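Local coordinates for binding domain (Hc) of Paraclostridial Mosquitocidal Protein 1 (PDB 6HOX) that serves as the receptor-binding region of a clostridial neurotoxin that specifically targets Anopheles mosquitoes, and probably directs the toxin to host nerve cells, at residues Y264-S277 against I304-K316. Numbering follows the deposited sequence.
Sequences YMINQAILGGPLRS and IPYLYHKGSDVEK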
loop_
_atom_site.group_PDB
_atom_site.type_symbol
_atom_site.label_atom_id
_atom_site.label_comp_id
_atom_site.label_asym_id
_atom_site.label_seq_id
_atom_site.Cartn_x
_atom_site.Cartn_y
_atom_site.Cartn_z
ATOM N N TYR A 264 15.541 0.102 1.646
ATOM C CA TYR A 264 15.859 1.486 1.387
ATOM C C TYR A 264 15.035 2.339 2.341
ATOM O O TYR A 264 13.837 2.105 2.532
ATOM C CB TYR A 264 15.577 1.863 -0.072
ATOM C CG TYR A 264 16.262 0.957 -1.061
ATOM C CD1 TYR A 264 17.599 1.119 -1.382
ATOM C CD2 TYR A 264 15.575 -0.084 -1.661
ATOM C CE1 TYR A 264 18.228 0.272 -2.281
ATOM C CE2 TYR A 264 16.192 -0.944 -2.559
ATOM C CZ TYR A 264 17.528 -0.773 -2.862
ATOM O OH TYR A 264 18.129 -1.619 -3.758
ATOM N N MET A 265 15.684 3.345 2.915
ATOM C CA MET A 265 15.064 4.194 3.885
ATOM C C MET A 265 14.898 5.565 3.244
ATOM O O MET A 265 15.879 6.119 2.727
ATOM C CB MET A 265 15.922 4.271 5.153
ATOM C CG MET A 265 15.339 5.128 6.239
ATOM S SD MET A 265 16.393 5.078 7.684
ATOM C CE MET A 265 15.379 6.016 8.822
ATOM N N ILE A 266 13.650 6.064 3.270
ATOM C CA ILE A 266 13.205 7.243 2.535
ATOM C C ILE A 266 12.445 8.195 3.464
ATOM O O ILE A 266 11.626 7.788 4.288
ATOM C CB ILE A 266 12.320 6.812 1.352
ATOM C CG1 ILE A 266 13.132 6.023 0.323
ATOM C CG2 ILE A 266 11.612 8.012 0.745
ATOM C CD1 ILE A 266 12.296 5.305 -0.709
ATOM N N ASN A 267 12.693 9.488 3.268
ATOM C CA ASN A 267 11.982 10.534 3.955
ATOM C C ASN A 267 10.794 10.951 3.098
ATOM O O ASN A 267 10.943 11.146 1.901
ATOM C CB ASN A 267 12.857 11.754 4.231
ATOM C CG ASN A 267 12.159 12.740 5.139
ATOM O OD1 ASN A 267 11.389 13.578 4.681
ATOM N ND2 ASN A 267 12.407 12.636 6.432
ATOM N N GLN A 268 9.628 11.102 3.737
ATOM C CA GLN A 268 8.393 11.344 3.010
ATOM C C GLN A 268 8.498 12.637 2.192
ATOM O O GLN A 268 7.882 12.742 1.148
ATOM C CB GLN A 268 7.195 11.368 3.953
ATOM C CG GLN A 268 5.870 11.588 3.235
ATOM C CD GLN A 268 4.731 11.536 4.212
ATOM O OE1 GLN A 268 4.583 12.414 5.060
ATOM N NE2 GLN A 268 3.976 10.449 4.164
ATOM N N ALA A 269 9.292 13.606 2.652
ATOM C CA ALA A 269 9.360 14.909 2.010
ATOM C C ALA A 269 10.117 14.832 0.676
ATOM O O ALA A 269 9.911 15.680 -0.148
ATOM C CB ALA A 269 9.968 15.936 2.948
ATOM N N ILE A 270 10.966 13.816 0.469
ATOM C CA ILE A 270 11.743 13.658 -0.768
ATOM C C ILE A 270 11.757 12.185 -1.143
ATOM O O ILE A 270 12.715 11.477 -0.848
ATOM C CB ILE A 270 13.190 14.175 -0.616
ATOM C CG1 ILE A 270 13.230 15.601 -0.077
ATOM C CG2 ILE A 270 13.964 14.070 -1.918
ATOM C CD1 ILE A 270 13.356 15.647 1.421
ATOM N N LEU A 271 10.694 11.742 -1.817
ATOM C CA LEU A 271 10.491 10.322 -2.082
ATOM C C LEU A 271 11.614 9.752 -2.954
ATOM O O LEU A 271 12.067 8.642 -2.715
ATOM C CB LEU A 271 9.129 10.143 -2.752
ATOM C CG LEU A 271 7.941 10.412 -1.834
ATOM C CD1 LEU A 271 6.653 10.453 -2.640
ATOM C CD2 LEU A 271 7.871 9.362 -0.737
ATOM N N GLY A 272 12.074 10.543 -3.932
ATOM C CA GLY A 272 13.121 10.145 -4.871
ATOM C C GLY A 272 14.532 10.486 -4.403
ATOM O O GLY A 272 15.509 10.285 -5.151
ATOM N N GLY A 273 14.668 10.969 -3.164
ATOM C CA GLY A 273 15.987 11.321 -2.592
ATOM C C GLY A 273 16.664 10.101 -1.973
ATOM O O GLY A 273 16.152 9.528 -1.022
ATOM N N PRO A 274 17.821 9.635 -2.493
ATOM C CA PRO A 274 18.482 8.452 -1.937
ATOM C C PRO A 274 19.231 8.750 -0.626
ATOM O O PRO A 274 19.899 9.770 -0.530
ATOM C CB PRO A 274 19.473 8.078 -3.053
ATOM C CG PRO A 274 19.845 9.406 -3.679
ATOM C CD PRO A 274 18.561 10.218 -3.627
ATOM N N LEU A 275 19.109 7.862 0.366
ATOM C CA LEU A 275 19.881 7.975 1.603
ATOM C C LEU A 275 21.333 7.611 1.269
ATOM O O LEU A 275 21.630 6.506 0.789
ATOM C CB LEU A 275 19.282 7.062 2.676
ATOM C CG LEU A 275 20.059 6.925 3.986
ATOM C CD1 LEU A 275 19.964 8.179 4.836
ATOM C CD2 LEU A 275 19.555 5.738 4.776
ATOM N N ARG A 276 22.222 8.583 1.492
ATOM C CA ARG A 276 23.665 8.434 1.252
ATOM C C ARG A 276 24.414 8.751 2.559
ATOM O O ARG A 276 23.799 9.131 3.566
ATOM C CB ARG A 276 24.089 9.321 0.076
ATOM C CG ARG A 276 23.400 8.981 -1.240
ATOM C CD ARG A 276 23.768 9.917 -2.382
ATOM N NE ARG A 276 25.187 9.830 -2.705
ATOM C CZ ARG A 276 25.771 10.437 -3.733
ATOM N NH1 ARG A 276 25.052 11.219 -4.523
ATOM N NH2 ARG A 276 27.062 10.253 -3.967
ATOM N N SER A 277 25.737 8.555 2.538
ATOM C CA SER A 277 26.603 8.923 3.661
ATOM C C SER A 277 27.925 9.499 3.143
ATOM O O SER A 277 28.361 9.218 2.033
ATOM C CB SER A 277 26.853 7.764 4.578
ATOM O OG SER A 277 27.596 6.756 3.926
ATOM N N ILE A 304 8.461 9.632 -12.172
ATOM C CA ILE A 304 8.402 8.643 -11.118
ATOM C C ILE A 304 9.682 8.745 -10.292
ATOM O O ILE A 304 10.773 8.841 -10.855
ATOM C CB ILE A 304 8.194 7.241 -11.722
ATOM C CG1 ILE A 304 6.930 7.223 -12.589
ATOM C CG2 ILE A 304 8.186 6.160 -10.638
ATOM C CD1 ILE A 304 6.310 5.869 -12.762
ATOM N N PRO A 305 9.593 8.729 -8.939
ATOM C CA PRO A 305 10.784 8.753 -8.095
ATOM C C PRO A 305 11.475 7.394 -8.135
ATOM O O PRO A 305 10.807 6.351 -8.155
ATOM C CB PRO A 305 10.239 9.017 -6.688
ATOM C CG PRO A 305 8.868 8.365 -6.739
ATOM C CD PRO A 305 8.361 8.665 -8.138
ATOM N N TYR A 306 12.802 7.422 -8.143
ATOM C CA TYR A 306 13.583 6.236 -7.907
ATOM C C TYR A 306 13.438 5.840 -6.433
ATOM O O TYR A 306 13.492 6.702 -5.561
ATOM C CB TYR A 306 15.064 6.478 -8.224
ATOM C CG TYR A 306 15.418 6.421 -9.684
ATOM C CD1 TYR A 306 15.702 5.218 -10.297
ATOM C CD2 TYR A 306 15.481 7.580 -10.449
ATOM C CE1 TYR A 306 16.017 5.159 -11.645
ATOM C CE2 TYR A 306 15.811 7.542 -11.791
ATOM C CZ TYR A 306 16.077 6.325 -12.392
ATOM O OH TYR A 306 16.376 6.269 -13.722
ATOM N N LEU A 307 13.294 4.535 -6.171
ATOM C CA LEU A 307 13.282 3.999 -4.804
ATOM C C LEU A 307 14.520 3.140 -4.537
ATOM O O LEU A 307 14.937 3.036 -3.386
ATOM C CB LEU A 307 12.034 3.136 -4.580
ATOM C CG LEU A 307 10.685 3.802 -4.844
ATOM C CD1 LEU A 307 9.565 2.826 -4.569
ATOM C CD2 LEU A 307 10.510 5.056 -4.021
ATOM N N TYR A 308 15.042 2.466 -5.571
ATOM C CA TYR A 308 16.123 1.481 -5.400
ATOM C C TYR A 308 17.503 2.107 -5.713
ATOM O O TYR A 308 18.513 1.701 -5.123
ATOM C CB TYR A 308 15.914 0.254 -6.293
ATOM C CG TYR A 308 14.556 -0.425 -6.305
ATOM C CD1 TYR A 308 13.686 -0.409 -5.221
ATOM C CD2 TYR A 308 14.165 -1.151 -7.419
ATOM C CE1 TYR A 308 12.452 -1.055 -5.268
ATOM C CE2 TYR A 308 12.949 -1.814 -7.477
ATOM C CZ TYR A 308 12.091 -1.782 -6.393
ATOM O OH TYR A 308 10.902 -2.447 -6.477
ATOM N N HIS A 309 17.549 3.040 -6.678
ATOM C CA HIS A 309 18.773 3.765 -7.129
ATOM C C HIS A 309 19.897 2.783 -7.484
ATOM O O HIS A 309 21.035 2.936 -7.037
ATOM C CB HIS A 309 19.242 4.773 -6.072
ATOM C CG HIS A 309 18.171 5.706 -5.612
ATOM N ND1 HIS A 309 17.819 6.826 -6.322
ATOM C CD2 HIS A 309 17.344 5.655 -4.540
ATOM C CE1 HIS A 309 16.848 7.452 -5.690
ATOM N NE2 HIS A 309 16.530 6.745 -4.596
ATOM N N LYS A 310 19.571 1.773 -8.294
ATOM C CA LYS A 310 20.541 0.744 -8.668
ATOM C C LYS A 310 21.686 1.395 -9.451
ATOM O O LYS A 310 21.484 2.342 -10.199
ATOM C CB LYS A 310 19.837 -0.379 -9.430
ATOM C CG LYS A 310 18.801 -1.113 -8.591
ATOM C CD LYS A 310 18.473 -2.506 -9.070
ATOM C CE LYS A 310 18.298 -3.490 -7.932
ATOM N NZ LYS A 310 17.966 -4.842 -8.442
ATOM N N GLY A 311 22.902 0.902 -9.214
ATOM C CA GLY A 311 24.118 1.502 -9.741
ATOM C C GLY A 311 24.502 2.799 -9.037
ATOM O O GLY A 311 25.028 3.701 -9.681
ATOM N N SER A 312 24.256 2.888 -7.720
ATOM C CA SER A 312 24.626 4.053 -6.907
ATOM C C SER A 312 25.080 3.631 -5.502
ATOM O O SER A 312 24.931 2.461 -5.083
ATOM C CB SER A 312 23.492 5.011 -6.795
ATOM O OG SER A 312 22.746 4.727 -5.615
ATOM N N ASP A 313 25.558 4.635 -4.748
ATOM C CA ASP A 313 26.123 4.445 -3.401
ATOM C C ASP A 313 25.017 4.493 -2.334
ATOM O O ASP A 313 25.346 4.630 -1.140
ATOM C CB ASP A 313 27.220 5.477 -3.094
ATOM C CG ASP A 313 26.732 6.905 -2.889
ATOM O OD1 ASP A 313 25.539 7.152 -3.087
ATOM O OD2 ASP A 313 27.561 7.772 -2.533
ATOM N N VAL A 314 23.738 4.383 -2.752
ATOM C CA VAL A 314 22.605 4.411 -1.835
ATOM C C VAL A 314 22.883 3.474 -0.657
ATOM O O VAL A 314 23.361 2.387 -0.836
ATOM C CB VAL A 314 21.271 4.041 -2.513
ATOM C CG1 VAL A 314 21.237 2.588 -2.950
ATOM C CG2 VAL A 314 20.088 4.360 -1.601
ATOM N N GLU A 315 22.539 3.925 0.547
ATOM C CA GLU A 315 22.723 3.147 1.760
ATOM C C GLU A 315 21.530 2.219 1.962
ATOM O O GLU A 315 20.405 2.690 2.138
ATOM C CB GLU A 315 22.839 4.060 2.981
ATOM C CG GLU A 315 24.019 5.013 2.912
ATOM C CD GLU A 315 25.391 4.367 2.967
ATOM O OE1 GLU A 315 25.485 3.176 3.322
ATOM O OE2 GLU A 315 26.364 5.069 2.672
ATOM N N LYS A 316 21.797 0.912 1.978
ATOM C CA LYS A 316 20.827 -0.066 2.431
ATOM C C LYS A 316 20.879 -0.132 3.965
ATOM O O LYS A 316 21.961 -0.005 4.537
ATOM C CB LYS A 316 21.129 -1.430 1.806
ATOM C CG LYS A 316 21.089 -1.445 0.285
ATOM C CD LYS A 316 19.693 -1.603 -0.266
ATOM C CE LYS A 316 19.253 -3.050 -0.328
ATOM N NZ LYS A 316 17.803 -3.200 -0.064
HETATM O O HOH W 1 20.221 -0.321 -5.108
HETATM O O HOH W 2 18.170 3.580 1.810
HETATM O O HOH W 3 14.385 7.580 -2.459
HETATM O O HOH W 4 26.479 6.789 0.469
HETATM O O HOH W 5 29.681 7.005 -0.210
#
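The backbone N-H of Glu315 donates to Leu275 O over 2.7 Å in a nearly straight bond (173°), joining the loop 306-315 to the start of strand 275-280. Beyond this bond, Arg276 reaches Asp313 through two nitrogens: NE lies 2.7 Å from OD1 in a salt bridge, while NH2 donates to OD2 from above the carboxylate plane. The two planar groups are steeply inclined, 69° apart. Ser277 OG, which also bonds Tyr342 OH, approaches Glu315 OE2 at 2.4 Å, too short for the exact geometry to be trusted. A water that accepts from Ser277 N lies within bonding distance of Asp313 O and Glu315 OE2, more acceptors than it can serve at once.

Tyr264 is gripped on both ring faces. Lys316 NZ lies over one, 3.9 Å from the Tyr264 ring centroid, in a cation-pi contact, though the exact path of the lysine chain is doubtful; Tyr308 CA covers the opposite face. The Tyr264 hydroxyl is bridged by water to Tyr308 O, and a second water accepts from Met265 N.

Pro274 CB sits squarely over the His309 ring, 3.5 Å from its centroid. The water in the ring plane at His309 NE2 is also within bonding distance of Leu271 O, whereas ND1 is bonded to Arg294. Within the loop, Ser312 OG donates to His309 O and accepts from Val314 N, forming an ST turn. These water-bridged loop contacts belong to the beta-trefoil of the C-terminal receptor-binding subdomain.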